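Local coordinates for protein DMATS type aromatic prenyltransferase (Streptomyces coelicolor, PDB 6ZS0) that probably transfers a dimethylallyl group to the 5-position of the tryptophan indole, as a bacterial aromatic prenyltransferase with the ABBA-barrel fold, at residues R278-D284 with P317-L323. Sequence-based numbering, arbitrary orientation.
Sequences RDYVRHD and PEDGVGL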
ATOM      1  N   ARG A 278       8.773 -10.404  -1.971  1.00 15.96           N
ATOM      2  CA  ARG A 278       8.552 -11.640  -1.176  1.00 16.45           C
ATOM      3  C   ARG A 278       8.514 -12.859  -2.075  1.00 16.18           C
ATOM      4  O   ARG A 278       8.704 -13.971  -1.567  1.00 16.34           O
ATOM      5  CB  ARG A 278       7.292 -11.580  -0.296  1.00 16.86           C
ATOM      6  CG  ARG A 278       5.963 -11.442  -1.026  1.00 17.30           C
ATOM      7  CD  ARG A 278       4.830 -11.629  -0.035  1.00 18.07           C
ATOM      8  NE  ARG A 278       4.844 -13.018   0.400  1.00 18.97           N
ATOM      9  CZ  ARG A 278       4.291 -13.509   1.526  1.00 19.98           C
ATOM     10  NH1 ARG A 278       4.415 -14.789   1.793  1.00 21.15           N
ATOM     11  NH2 ARG A 278       3.633 -12.737   2.349  1.00 20.31           N
ATOM     12  N   ASP A 279       8.175 -12.709  -3.368  1.00 15.72           N
ATOM     13  CA  ASP A 279       8.088 -13.846  -4.316  1.00 16.02           C
ATOM     14  C   ASP A 279       9.462 -14.187  -4.897  1.00 16.26           C
ATOM     15  O   ASP A 279       9.538 -15.174  -5.570  1.00 16.03           O
ATOM     16  CB  ASP A 279       7.121 -13.540  -5.454  1.00 15.81           C
ATOM     17  CG  ASP A 279       5.671 -13.523  -5.048  1.00 15.78           C
ATOM     18  OD1 ASP A 279       5.375 -13.835  -3.874  1.00 15.66           O
ATOM     19  OD2 ASP A 279       4.837 -13.295  -5.951  1.00 15.78           O
ATOM     20  N   TYR A 280      10.511 -13.429  -4.575  1.00 16.78           N
ATOM     21  CA  TYR A 280      11.806 -13.500  -5.324  1.00 17.63           C
ATOM     22  C   TYR A 280      12.977 -13.715  -4.370  1.00 18.57           C
ATOM     23  O   TYR A 280      14.122 -13.542  -4.816  1.00 20.29           O
ATOM     24  CB  TYR A 280      12.012 -12.235  -6.181  1.00 17.59           C
ATOM     25  CG  TYR A 280      10.906 -12.058  -7.194  1.00 17.45           C
ATOM     26  CD1 TYR A 280      10.674 -13.007  -8.160  1.00 17.55           C
ATOM     27  CD2 TYR A 280      10.076 -10.954  -7.166  1.00 17.41           C
ATOM     28  CE1 TYR A 280       9.630 -12.898  -9.058  1.00 17.54           C
ATOM     29  CE2 TYR A 280       9.042 -10.800  -8.071  1.00 17.39           C
ATOM     30  CZ  TYR A 280       8.820 -11.773  -9.033  1.00 17.45           C
ATOM     31  OH  TYR A 280       7.773 -11.690  -9.909  1.00 17.38           O
ATOM     32  N   VAL A 281      12.715 -14.075  -3.121  1.00 18.46           N
ATOM     33  CA  VAL A 281      13.769 -14.260  -2.089  1.00 19.14           C
ATOM     34  C   VAL A 281      13.584 -15.608  -1.401  1.00 20.05           C
ATOM     35  O   VAL A 281      12.469 -16.111  -1.383  1.00 18.87           O
ATOM     36  CB  VAL A 281      13.715 -13.140  -1.048  1.00 18.94           C
ATOM     37  CG1 VAL A 281      14.054 -11.807  -1.663  1.00 19.18           C
ATOM     38  CG2 VAL A 281      12.369 -13.099  -0.349  1.00 18.56           C
ATOM     39  N   ARG A 282      14.642 -16.099  -0.754  1.00 21.77           N
ATOM     40  CA  ARG A 282      14.568 -17.301   0.114  1.00 23.11           C
ATOM     41  C   ARG A 282      13.918 -16.938   1.444  1.00 22.41           C
ATOM     42  O   ARG A 282      13.279 -17.797   2.020  1.00 21.87           O
ATOM     43  CB  ARG A 282      15.962 -17.851   0.409  1.00 25.33           C
ATOM     44  CG  ARG A 282      16.733 -18.316  -0.806  1.00 27.79           C
ATOM     45  CD  ARG A 282      18.141 -18.759  -0.401  1.00 30.26           C
ATOM     46  NE  ARG A 282      18.901 -19.364  -1.494  1.00 33.33           N
ATOM     47  CZ  ARG A 282      19.588 -18.693  -2.427  1.00 34.80           C
ATOM     48  NH1 ARG A 282      20.241 -19.363  -3.368  1.00 36.36           N
ATOM     49  NH2 ARG A 282      19.606 -17.365  -2.427  1.00 34.97           N
ATOM     50  N   HIS A 283      14.144 -15.724   1.936  1.00 21.83           N
ATOM     51  CA  HIS A 283      13.693 -15.291   3.280  1.00 22.26           C
ATOM     52  C   HIS A 283      13.801 -13.778   3.398  1.00 21.65           C
ATOM     53  O   HIS A 283      14.371 -13.117   2.493  1.00 21.29           O
ATOM     54  CB  HIS A 283      14.459 -16.032   4.402  1.00 23.02           C
ATOM     55  CG  HIS A 283      15.942 -15.960   4.262  1.00 23.96           C
ATOM     56  ND1 HIS A 283      16.627 -14.795   4.457  1.00 24.26           N
ATOM     57  CD2 HIS A 283      16.860 -16.902   3.931  1.00 24.96           C
ATOM     58  CE1 HIS A 283      17.927 -15.012   4.269  1.00 24.76           C
ATOM     59  NE2 HIS A 283      18.090 -16.300   3.947  1.00 25.23           N
ATOM     60  N   ASP A 284      13.286 -13.238   4.487  1.00 21.62           N
ATOM     61  CA  ASP A 284      13.288 -11.781   4.724  1.00 21.69           C
ATOM     62  C   ASP A 284      14.699 -11.255   4.966  1.00 21.85           C
ATOM     63  O   ASP A 284      14.908 -10.046   4.788  1.00 21.62           O
ATOM     64  CB  ASP A 284      12.331 -11.425   5.861  1.00 21.98           C
ATOM     65  CG  ASP A 284      10.916 -11.391   5.347  1.00 22.54           C
ATOM     66  OD1 ASP A 284      10.682 -10.573   4.426  1.00 23.79           O
ATOM     67  OD2 ASP A 284      10.077 -12.136   5.874  1.00 21.96           O
ATOM     68  N   PRO A 317      14.428 -12.548  10.617  1.00 30.17           N
ATOM     69  CA  PRO A 317      14.116 -12.410   9.194  1.00 29.18           C
ATOM     70  C   PRO A 317      14.451 -13.663   8.373  1.00 28.82           C
ATOM     71  O   PRO A 317      13.698 -13.984   7.483  1.00 26.29           O
ATOM     72  CB  PRO A 317      14.978 -11.210   8.786  1.00 28.91           C
ATOM     73  CG  PRO A 317      14.977 -10.363  10.032  1.00 29.80           C
ATOM     74  CD  PRO A 317      15.119 -11.367  11.150  1.00 30.11           C
ATOM     75  N   GLU A 318      15.534 -14.366   8.728  1.00 29.09           N
ATOM     76  CA  GLU A 318      16.074 -15.521   7.970  1.00 30.11           C
ATOM     77  C   GLU A 318      15.183 -16.758   8.149  1.00 29.48           C
ATOM     78  O   GLU A 318      15.411 -17.733   7.418  1.00 28.96           O
ATOM     79  CB  GLU A 318      17.501 -15.842   8.426  1.00 32.12           C
ATOM     80  CG  GLU A 318      18.495 -14.740   8.115  1.00 34.46           C
ATOM     81  CD  GLU A 318      18.561 -13.527   9.046  1.00 35.53           C
ATOM     82  OE1 GLU A 318      19.308 -12.581   8.699  1.00 37.56           O
ATOM     83  OE2 GLU A 318      17.860 -13.502  10.097  1.00 35.79           O
ATOM     84  N   ASP A 319      14.226 -16.725   9.086  1.00 29.25           N
ATOM     85  CA  ASP A 319      13.401 -17.899   9.477  1.00 30.42           C
ATOM     86  C   ASP A 319      12.034 -17.832   8.817  1.00 29.97           C
ATOM     87  O   ASP A 319      11.188 -18.639   9.179  1.00 30.51           O
ATOM     88  CB  ASP A 319      13.234 -17.991  10.996  1.00 31.91           C
ATOM     89  CG  ASP A 319      14.484 -18.471  11.685  1.00 33.91           C
ATOM     90  OD1 ASP A 319      15.306 -19.088  11.010  1.00 36.18           O
ATOM     91  OD2 ASP A 319      14.626 -18.202  12.885  1.00 35.93           O
ATOM     92  N   GLY A 320      11.821 -16.909   7.887  1.00 28.21           N
ATOM     93  CA  GLY A 320      10.566 -16.868   7.131  1.00 27.07           C
ATOM     94  C   GLY A 320      10.652 -15.916   5.962  1.00 25.87           C
ATOM     95  O   GLY A 320      11.723 -15.349   5.720  1.00 24.77           O
ATOM     96  N   VAL A 321       9.536 -15.722   5.294  1.00 26.21           N
ATOM     97  CA  VAL A 321       9.456 -14.811   4.127  1.00 25.80           C
ATOM     98  C   VAL A 321       8.160 -14.025   4.252  1.00 25.39           C
ATOM     99  O   VAL A 321       7.250 -14.487   4.971  1.00 27.93           O
ATOM    100  CB  VAL A 321       9.538 -15.621   2.825  1.00 26.59           C
ATOM    101  CG1 VAL A 321       8.313 -16.497   2.645  1.00 27.20           C
ATOM    102  CG2 VAL A 321       9.743 -14.718   1.632  1.00 26.12           C
ATOM    103  N   GLY A 322       8.079 -12.861   3.625  1.00 23.37           N
ATOM    104  CA  GLY A 322       6.826 -12.112   3.506  1.00 22.09           C
ATOM    105  C   GLY A 322       6.764 -10.900   4.398  1.00 20.97           C
ATOM    106  O   GLY A 322       5.901 -10.079   4.149  1.00 21.15           O
ATOM    107  N   LEU A 323       7.645 -10.761   5.391  1.00 20.55           N
ATOM    108  CA  LEU A 323       7.626  -9.553   6.247  1.00 20.53           C
ATOM    109  C   LEU A 323       7.842  -8.315   5.380  1.00 19.80           C
ATOM    110  O   LEU A 323       7.116  -7.334   5.559  1.00 19.88           O
ATOM    111  CB  LEU A 323       8.671  -9.653   7.352  1.00 21.40           C
ATOM    112  CG  LEU A 323       8.333 -10.671   8.439  1.00 23.32           C
ATOM    113  CD1 LEU A 323       9.448 -10.751   9.472  1.00 23.71           C
ATOM    114  CD2 LEU A 323       7.003 -10.341   9.087  1.00 24.05           C
TER
HETATM  115  O   HOH W   1      10.081 -11.037   1.956  1.00 19.01           O
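D284 and L323 meet where two loops of the ABBA barrel run together, one leading from strand 270-275 into helix 284-297, the other from helix 303-312 into strand 324-332. The D284 carboxylate reaches across to the backbone of the second loop: OD2 accepts the N-H of L323 at 2.8 Å, on its syn side and 24° out of the carboxylate plane. R315 adds a salt bridge to OD2, while OD1 takes the N-H of I324, where the strand starts; together these bonds should fix the rotation of the carboxylate. A water bridges the same group to the neighbouring peptide, donating to D284 OD1 and accepting from G322 N.

The D284 backbone is tied as well, its N-H pointing at G320 O over 2.9 Å, with a weaker branch to P317 O. H283, at the N-cap position of helix 284-297, turns its ring over the 3-10 turn 317-319, and E318 CA sits over one face in a CH-pi contact, 3.9 Å from the centroid. With chi1 at 52°, CG of H283 lies between the backbone N and the carbonyl carbon, and from there the ring extends over E318 CA. Two residues back from H283, V281 CG2 meets V321 CG2 at 3.7 Å. R278, bent at chi3 (-68°), lays its guanidinium flat against G322, whose CA lies 3.5 Å from CZ.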